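Local coordinates for chemotaxis protein CheX (Desulfovibrio desulfuricans subsp. desulfuricans str. G20, PDB 3HM4) that probably acts in bacterial chemotaxis as a phosphatase of the CheX family that removes the phosphoryl group from the response regulator CheY, at residues T88-G93 with S120-G124; Q67-A71 with T144-F149; L21-I27 with V72-M76. All blocks are in the same frame, centred on the assembly; numbering follows the deposited sequence. Where two conformers were deposited one is given.

Contact 1 of 3, residues T88-G93 with S120-G124; sequences TKDAVG and SVIMG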
loop_
_atom_site.group_PDB
_atom_site.type_symbol
_atom_site.label_atom_id
_atom_site.label_comp_id
_atom_site.label_asym_id
_atom_site.label_seq_id
_atom_site.Cartn_x
_atom_site.Cartn_y
_atom_site.Cartn_z
ATOM N N THR A 88 10.808 -8.801 -9.078
ATOM C CA THR A 88 10.159 -7.482 -8.952
ATOM C C THR A 88 9.790 -7.201 -7.490
ATOM O O THR A 88 10.104 -6.135 -6.970
ATOM C CB THR A 88 8.936 -7.323 -9.892
ATOM O OG1 THR A 88 9.431 -7.455 -11.217
ATOM C CG2 THR A 88 8.260 -5.967 -9.729
ATOM N N LYS A 89 9.161 -8.161 -6.832
ATOM C CA LYS A 89 8.830 -8.041 -5.421
ATOM C C LYS A 89 10.083 -7.725 -4.609
ATOM O O LYS A 89 10.112 -6.776 -3.825
ATOM C CB LYS A 89 8.200 -9.324 -4.919
ATOM C CG LYS A 89 7.906 -9.361 -3.438
ATOM C CD LYS A 89 7.290 -10.699 -3.007
ATOM C CE LYS A 89 6.996 -10.673 -1.521
ATOM N NZ LYS A 89 6.116 -11.798 -1.129
ATOM N N ASP A 90 11.124 -8.532 -4.804
ATOM C CA ASP A 90 12.341 -8.371 -4.025
ATOM C C ASP A 90 13.094 -7.060 -4.287
ATOM O O ASP A 90 13.482 -6.332 -3.351
ATOM C CB ASP A 90 13.301 -9.558 -4.199
ATOM C CG ASP A 90 12.784 -10.844 -3.573
ATOM O OD1 ASP A 90 11.927 -10.813 -2.655
ATOM O OD2 ASP A 90 13.238 -11.926 -4.030
ATOM N N ALA A 91 13.279 -6.736 -5.565
ATOM C CA ALA A 91 14.067 -5.552 -5.957
ATOM C C ALA A 91 13.326 -4.253 -5.638
ATOM O O ALA A 91 13.860 -3.346 -4.992
ATOM C CB ALA A 91 14.417 -5.595 -7.461
ATOM N N VAL A 92 12.069 -4.174 -6.069
ATOM C CA VAL A 92 11.278 -2.957 -5.814
ATOM C C VAL A 92 10.968 -2.835 -4.334
ATOM O O VAL A 92 10.945 -1.724 -3.802
ATOM C CB VAL A 92 10.029 -2.877 -6.725
ATOM C CG1 VAL A 92 9.118 -1.676 -6.324
ATOM C CG2 VAL A 92 10.476 -2.811 -8.193
ATOM N N GLY A 93 10.751 -3.970 -3.676
ATOM C CA GLY A 93 10.519 -3.945 -2.233
ATOM C C GLY A 93 11.717 -3.379 -1.470
ATOM O O GLY A 93 11.552 -2.567 -0.553
ATOM N N SER A 120 4.518 -2.815 0.443
ATOM C CA SER A 120 3.834 -3.762 -0.435
ATOM C C SER A 120 4.145 -3.378 -1.876
ATOM O O SER A 120 4.321 -2.193 -2.197
ATOM C CB SER A 120 2.315 -3.809 -0.237
ATOM O OG SER A 120 1.980 -4.364 1.026
ATOM N N VAL A 121 4.217 -4.393 -2.738
ATOM C CA VAL A 121 4.490 -4.249 -4.160
ATOM C C VAL A 121 3.275 -4.725 -4.933
ATOM O O VAL A 121 2.731 -5.812 -4.672
ATOM C CB VAL A 121 5.773 -4.992 -4.601
ATOM C CG1 VAL A 121 5.910 -4.878 -6.128
ATOM C CG2 VAL A 121 6.988 -4.452 -3.891
ATOM N N ILE A 122 2.826 -3.883 -5.868
ATOM C CA ILE A 122 1.661 -4.117 -6.681
ATOM C C ILE A 122 2.081 -4.335 -8.130
ATOM O O ILE A 122 2.897 -3.589 -8.672
ATOM C CB ILE A 122 0.676 -2.932 -6.602
ATOM C CG1 ILE A 122 0.157 -2.761 -5.147
ATOM C CG2 ILE A 122 -0.533 -3.109 -7.541
ATOM C CD1 ILE A 122 0.916 -1.894 -4.328
HETATM N N MSE A 123 1.533 -5.375 -8.768
HETATM C CA MSE A 123 1.812 -5.606 -10.165
HETATM C C MSE A 123 0.547 -5.813 -10.980
HETATM O O MSE A 123 -0.453 -6.315 -10.484
HETATM C CB MSE A 123 2.714 -6.816 -10.321
HETATM C CG MSE A 123 4.035 -6.750 -9.546
HETATM SE SE MSE A 123 5.122 -8.301 -9.704
HETATM C CE MSE A 123 5.706 -8.458 -7.900
ATOM N N GLY A 124 0.635 -5.440 -12.242
ATOM C CA GLY A 124 -0.436 -5.639 -13.232
ATOM C C GLY A 124 -0.481 -4.416 -14.104
ATOM O O GLY A 124 -0.499 -3.308 -13.618
#
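The carbonyl oxygen of K89 is held inside its own helix by the N-H of G93, 2.9 Å from K89 O to G93 N, and one methyl of V121 rests against this pair. V121 CG2 lies 3.8 Å from G93 N and 3.9 Å from K89 O. At G93 no side chain intervenes, and the bare backbone faces the valine methyl. A chi1 of 175° puts V121 CG2 there, anti to the carbonyl carbon and beside the backbone N; the same methyl reaches V92 CG1 at 4.3 Å. No hydrogen bond joins helix 84-109 to strand 115-123 here; the polar backbone groups of the helix turn bond among themselves, and what faces the strand is largely hydrocarbon.

T88 and M123, a selenomethionine in this crystal, reach toward each other tip to tip. T88 CG2 meets M123 SE at 3.9 Å, whereas T88 OG1 serves the helix by bonding to I84 O. A bend at chi3 of M123 (-139°) swings CE over the start of the turn, 3.6 Å from K89 N and 4.0 Å from K89 CB. A flexible, unbranched side chain fits well there, since it can follow the uneven surface between two helix residues. K89 extends away, and its NZ bonds to N40 O of the second subunit. Strand 115-123 also pairs antiparallel with a strand of that subunit. This is a helix-on-sheet layer in which the edge strand continues the sheet across the dimer interface.

Contact 2 of 3, residues Q67-A71 with T144-F149; sequences QCAIA and TNHGEF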
loop_
_atom_site.group_PDB
_atom_site.type_symbol
_atom_site.label_atom_id
_atom_site.label_comp_id
_atom_site.label_asym_id
_atom_site.label_seq_id
_atom_site.Cartn_x
_atom_site.Cartn_y
_atom_site.Cartn_z
ATOM N N GLN A 67 8.719 -0.408 -18.519
ATOM C CA GLN A 67 10.131 -0.362 -18.937
ATOM C C GLN A 67 11.048 -0.039 -17.747
ATOM O O GLN A 67 12.142 -0.658 -17.582
ATOM C CB GLN A 67 10.363 0.726 -20.024
ATOM C CG GLN A 67 11.832 0.856 -20.502
ATOM C CD GLN A 67 12.117 2.039 -21.410
ATOM O OE1 GLN A 67 11.299 2.938 -21.606
ATOM N NE2 GLN A 67 13.351 2.077 -21.926
ATOM N N CYS A 68 10.624 0.944 -16.950
ATOM C CA CYS A 68 11.468 1.364 -15.844
ATOM C C CYS A 68 11.562 0.288 -14.789
ATOM O O CYS A 68 12.656 0.012 -14.300
ATOM C CB CYS A 68 10.954 2.688 -15.306
ATOM S SG CYS A 68 12.073 3.440 -14.102
ATOM N N ALA A 69 10.440 -0.337 -14.412
ATOM C CA ALA A 69 10.459 -1.411 -13.416
ATOM C C ALA A 69 11.337 -2.568 -13.884
ATOM O O ALA A 69 12.105 -3.138 -13.107
ATOM C CB ALA A 69 9.072 -1.922 -13.107
ATOM N N ILE A 70 11.250 -2.918 -15.165
ATOM C CA ILE A 70 12.127 -3.990 -15.707
ATOM C C ILE A 70 13.603 -3.596 -15.617
ATOM O O ILE A 70 14.446 -4.398 -15.165
ATOM C CB ILE A 70 11.735 -4.364 -17.138
ATOM C CG1 ILE A 70 10.369 -5.080 -17.138
ATOM C CG2 ILE A 70 12.806 -5.280 -17.770
ATOM C CD1 ILE A 70 9.753 -5.337 -18.505
ATOM N N ALA A 71 13.908 -2.350 -15.966
ATOM C CA ALA A 71 15.317 -1.869 -15.908
ATOM C C ALA A 71 15.884 -1.888 -14.474
ATOM O O ALA A 71 17.055 -2.227 -14.254
ATOM C CB ALA A 71 15.463 -0.484 -16.531
ATOM N N THR A 144 14.325 8.723 -16.351
ATOM C CA THR A 144 15.488 7.883 -16.147
ATOM C C THR A 144 16.021 7.486 -17.516
ATOM O O THR A 144 15.434 7.804 -18.561
ATOM C CB THR A 144 15.180 6.589 -15.324
ATOM O OG1 THR A 144 14.628 5.543 -16.141
ATOM C CG2 THR A 144 14.303 6.838 -14.085
ATOM N N ASN A 145 17.097 6.718 -17.524
ATOM C CA ASN A 145 17.612 6.198 -18.797
ATOM C C ASN A 145 16.699 5.151 -19.439
ATOM O O ASN A 145 16.856 4.839 -20.612
ATOM C CB ASN A 145 18.977 5.527 -18.591
ATOM C CG ASN A 145 20.050 6.479 -18.125
ATOM O OD1 ASN A 145 19.980 7.686 -18.364
ATOM N ND2 ASN A 145 21.124 5.907 -17.504
ATOM N N HIS A 146 15.738 4.615 -18.669
ATOM C CA HIS A 146 14.889 3.534 -19.082
ATOM C C HIS A 146 13.454 3.783 -18.692
ATOM O O HIS A 146 12.848 2.935 -18.074
ATOM C CB HIS A 146 15.364 2.225 -18.428
ATOM C CG HIS A 146 16.750 1.841 -18.824
ATOM N ND1 HIS A 146 17.022 1.205 -20.013
ATOM C CD2 HIS A 146 17.942 2.032 -18.207
ATOM C CE1 HIS A 146 18.328 1.016 -20.111
ATOM N NE2 HIS A 146 18.908 1.515 -19.034
ATOM N N GLY A 147 12.923 4.947 -19.041
ATOM C CA GLY A 147 11.508 5.213 -18.784
ATOM C C GLY A 147 11.265 5.925 -17.474
ATOM O O GLY A 147 12.174 6.149 -16.668
ATOM N N GLU A 148 9.995 6.154 -17.213
ATOM C CA GLU A 148 9.595 7.026 -16.120
ATOM C C GLU A 148 9.002 6.323 -14.923
ATOM O O GLU A 148 8.582 5.169 -14.983
ATOM C CB GLU A 148 8.578 8.039 -16.632
ATOM C CG GLU A 148 9.152 8.901 -17.728
ATOM C CD GLU A 148 8.173 9.860 -18.332
ATOM O OE1 GLU A 148 6.999 9.949 -17.889
ATOM O OE2 GLU A 148 8.594 10.599 -19.265
ATOM N N PHE A 149 9.000 7.054 -13.810
ATOM C CA PHE A 149 8.251 6.663 -12.620
ATOM C C PHE A 149 7.859 7.951 -11.912
ATOM O O PHE A 149 8.415 9.009 -12.185
ATOM C CB PHE A 149 9.055 5.690 -11.708
ATOM C CG PHE A 149 10.266 6.290 -11.025
ATOM C CD1 PHE A 149 10.126 6.909 -9.787
ATOM C CD2 PHE A 149 11.514 6.306 -11.632
ATOM C CE1 PHE A 149 11.225 7.454 -9.136
ATOM C CE2 PHE A 149 12.583 6.859 -11.003
ATOM C CZ PHE A 149 12.445 7.468 -9.746
HETATM O O HOH W 1 14.874 -0.003 -21.181
#
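H146 O presses onto the helix turn at C68 without a conventional hydrogen bond: C68 CA lies 3.1 Å from H146 O in a bent CA-H...O contact, with an angle of 122° at the hydrogen. C68 N is also near, 3.2 Å from H146 O, but badly directed. The oxygen is further flanked by C68 CB and, in the conformer described, Q67 CG. That side chain runs on, extended, past the H146 backbone, and its NE2 lies at the edge of the imidazole, near the ring plane. A water joins the two side chains, 2.7 Å from Q67 NE2, whose hydrogen it accepts, and 2.7 Å from H146 ND1. A71, small enough for a close approach, sets its CB 3.3 Å from H146 CB.

The loop belongs to a beta hairpin between strands 138-143 and 149-155, and T144 shapes it. T144 OG1 accepts from H146 N at 2.9 Å, an ST turn, and donates to G147 O at 2.6 Å, in the carbonyl plane on a lone pair. G147 has positive phi (94°), a conformation that favours glycine. With SG anti to the backbone N (chi1 -171°), C68 turns its sulfur into the hairpin, where SG touches F149 CD2 at 3.8 Å in an oblique sulfur-aromatic contact. The F149 ring itself stacks on F142 and packs beside L21, which places the cysteine next to the hydrophobic interior.

Contact 3 of 3, residues L21-I27 with V72-M76; sequences LSTMAGI and VVKAM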
loop_
_atom_site.group_PDB
_atom_site.type_symbol
_atom_site.label_atom_id
_atom_site.label_comp_id
_atom_site.label_asym_id
_atom_site.label_seq_id
_atom_site.Cartn_x
_atom_site.Cartn_y
_atom_site.Cartn_z
ATOM N N LEU A 21 17.561 5.144 -6.251
ATOM C CA LEU A 21 17.504 4.672 -7.648
ATOM C C LEU A 21 18.866 4.768 -8.353
ATOM O O LEU A 21 19.203 3.886 -9.158
ATOM C CB LEU A 21 16.365 5.304 -8.462
ATOM C CG LEU A 21 14.977 4.653 -8.325
ATOM C CD1 LEU A 21 15.034 3.144 -8.744
ATOM C CD2 LEU A 21 14.445 4.818 -6.949
ATOM N N SER A 22 19.594 5.842 -8.074
ATOM C CA SER A 22 20.959 6.051 -8.626
ATOM C C SER A 22 21.862 4.902 -8.178
ATOM O O SER A 22 22.459 4.176 -8.996
ATOM C CB SER A 22 21.566 7.374 -8.136
ATOM O OG SER A 22 20.919 8.510 -8.682
ATOM N N THR A 23 21.922 4.720 -6.870
ATOM C CA THR A 23 22.817 3.715 -6.275
ATOM C C THR A 23 22.493 2.305 -6.642
ATOM O O THR A 23 23.371 1.558 -7.106
ATOM C CB THR A 23 22.802 3.791 -4.753
ATOM O OG1 THR A 23 23.231 5.087 -4.362
ATOM C CG2 THR A 23 23.694 2.729 -4.135
HETATM N N MSE A 24 21.222 1.915 -6.475
HETATM C CA MSE A 24 20.821 0.541 -6.722
HETATM C C MSE A 24 20.686 0.128 -8.177
HETATM O O MSE A 24 20.950 -1.035 -8.493
HETATM C CB MSE A 24 19.487 0.256 -5.987
HETATM C CG MSE A 24 19.590 0.425 -4.478
HETATM SE SE MSE A 24 20.947 -0.597 -3.586
HETATM C CE MSE A 24 20.395 -2.426 -3.920
ATOM N N ALA A 25 20.245 1.054 -9.036
ATOM C CA ALA A 25 19.935 0.768 -10.425
ATOM C C ALA A 25 20.787 1.486 -11.452
ATOM O O ALA A 25 20.768 1.059 -12.614
ATOM C CB ALA A 25 18.432 1.027 -10.696
ATOM N N GLY A 26 21.475 2.574 -11.107
ATOM C CA GLY A 26 22.310 3.271 -12.077
ATOM C C GLY A 26 21.560 3.860 -13.275
ATOM O O GLY A 26 22.155 4.174 -14.302
ATOM N N ILE A 27 20.253 4.090 -13.109
ATOM C CA ILE A 27 19.377 4.562 -14.174
ATOM C C ILE A 27 19.347 6.080 -14.324
ATOM O O ILE A 27 18.546 6.570 -15.111
ATOM C CB ILE A 27 17.954 3.937 -14.032
ATOM C CG1 ILE A 27 17.227 4.444 -12.770
ATOM C CG2 ILE A 27 18.009 2.353 -14.129
ATOM C CD1 ILE A 27 15.784 3.869 -12.766
ATOM N N VAL A 72 15.043 -1.529 -13.503
ATOM C CA VAL A 72 15.444 -1.552 -12.098
ATOM C C VAL A 72 15.747 -2.984 -11.653
ATOM O O VAL A 72 16.798 -3.238 -11.053
ATOM C CB VAL A 72 14.395 -0.903 -11.184
ATOM C CG1 VAL A 72 14.665 -1.155 -9.718
ATOM C CG2 VAL A 72 14.275 0.574 -11.518
ATOM N N VAL A 73 14.860 -3.909 -11.980
ATOM C CA VAL A 73 15.021 -5.316 -11.619
ATOM C C VAL A 73 16.309 -5.879 -12.280
ATOM O O VAL A 73 17.088 -6.577 -11.618
ATOM C CB VAL A 73 13.774 -6.170 -11.977
ATOM C CG1 VAL A 73 14.070 -7.675 -11.838
ATOM C CG2 VAL A 73 12.568 -5.737 -11.127
ATOM N N LYS A 74 16.540 -5.551 -13.557
ATOM C CA LYS A 74 17.743 -6.015 -14.257
ATOM C C LYS A 74 19.014 -5.398 -13.669
ATOM O O LYS A 74 20.066 -6.075 -13.545
ATOM C CB LYS A 74 17.639 -5.747 -15.761
ATOM C CG LYS A 74 16.660 -6.627 -16.457
ATOM C CD LYS A 74 16.639 -6.414 -17.951
ATOM C CE LYS A 74 15.700 -7.393 -18.612
ATOM N NZ LYS A 74 15.808 -7.366 -20.088
ATOM N N ALA A 75 18.983 -4.113 -13.347
ATOM C CA ALA A 75 20.147 -3.443 -12.752
ATOM C C ALA A 75 20.517 -4.029 -11.388
ATOM O O ALA A 75 21.707 -4.268 -11.122
ATOM C CB ALA A 75 19.938 -1.953 -12.646
HETATM N N MSE A 76 19.515 -4.373 -10.584
HETATM C CA MSE A 76 19.742 -4.865 -9.231
HETATM C C MSE A 76 20.065 -6.331 -9.115
HETATM O O MSE A 76 20.869 -6.704 -8.257
HETATM C CB MSE A 76 18.541 -4.545 -8.359
HETATM C CG MSE A 76 18.447 -3.066 -8.189
HETATM SE SE MSE A 76 16.942 -2.569 -7.194
HETATM C CE MSE A 76 17.509 -3.233 -5.404
#
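The flat groups at this contact are peptide groups rather than rings: those of M24 and A25 turn their oxygen ends to aliphatic carbons of the other helix. A25 O comes 3.1 Å from A75 CB, and M24 O comes 3.2 Å from M76 CG, although M76 is deposited in two conformers and this second value applies to one of them. The arrangement is a helix-helix packing: the last turn of helix 10-25 lies against helix 66-77 with local axes 58° apart and 9.2 Å at closest approach. Alanines suit the crossing because their short side chains let the backbones come near, and A25 CB and A75 CB meet at 3.9 Å. G26 then ends the helix with positive phi, which glycine tolerates easily, and the chain folds back so that I27 also faces the partner.

Next to the alanines M24 and M76, both selenomethionines, cross obliquely; M76 SE is 4.0 Å from M24 CB. Their CE methyls sit closer than usual, a detail made doubtful by the alternate conformer. Helix 84-109 adds M98 beside M24 and V95 beside M76, so these long flexible chains fill a three-helix junction.

A second cluster, round V72, is built of branched aliphatic residues, whose bulk suits a buried position. L21 crosses V72 at about a right angle. I27 brings its CD1 in with CG1 between the backbone N and the carbonyl carbon (chi1 67°). Both converge on one methyl, V72 CG2, 3.9 Å from L21 CD1 and 3.8 Å from I27 CD1.

In the fold
Contact 1 is buried and lies at the dimer interface, while contacts 2 and 3 are partly buried and touch no other subunit. Successive turns of helix 66-77 serve contacts 2 and 3: its start meets the hairpin loop, its later part meets helix 10-25. These two contacts join where N145 N probably bonds to I27 O and C68 SG touches I27 CD1. V73 and M76 carry the packing on to T88 and A91 of helix 84-109, which links contact 3 to contact 1. Both of these are mainly apolar, with M123 in contact 1 and M24 and M76 beside alanines and branched chains in contact 3; contact 2 adds polar backbone contacts and a water bridge.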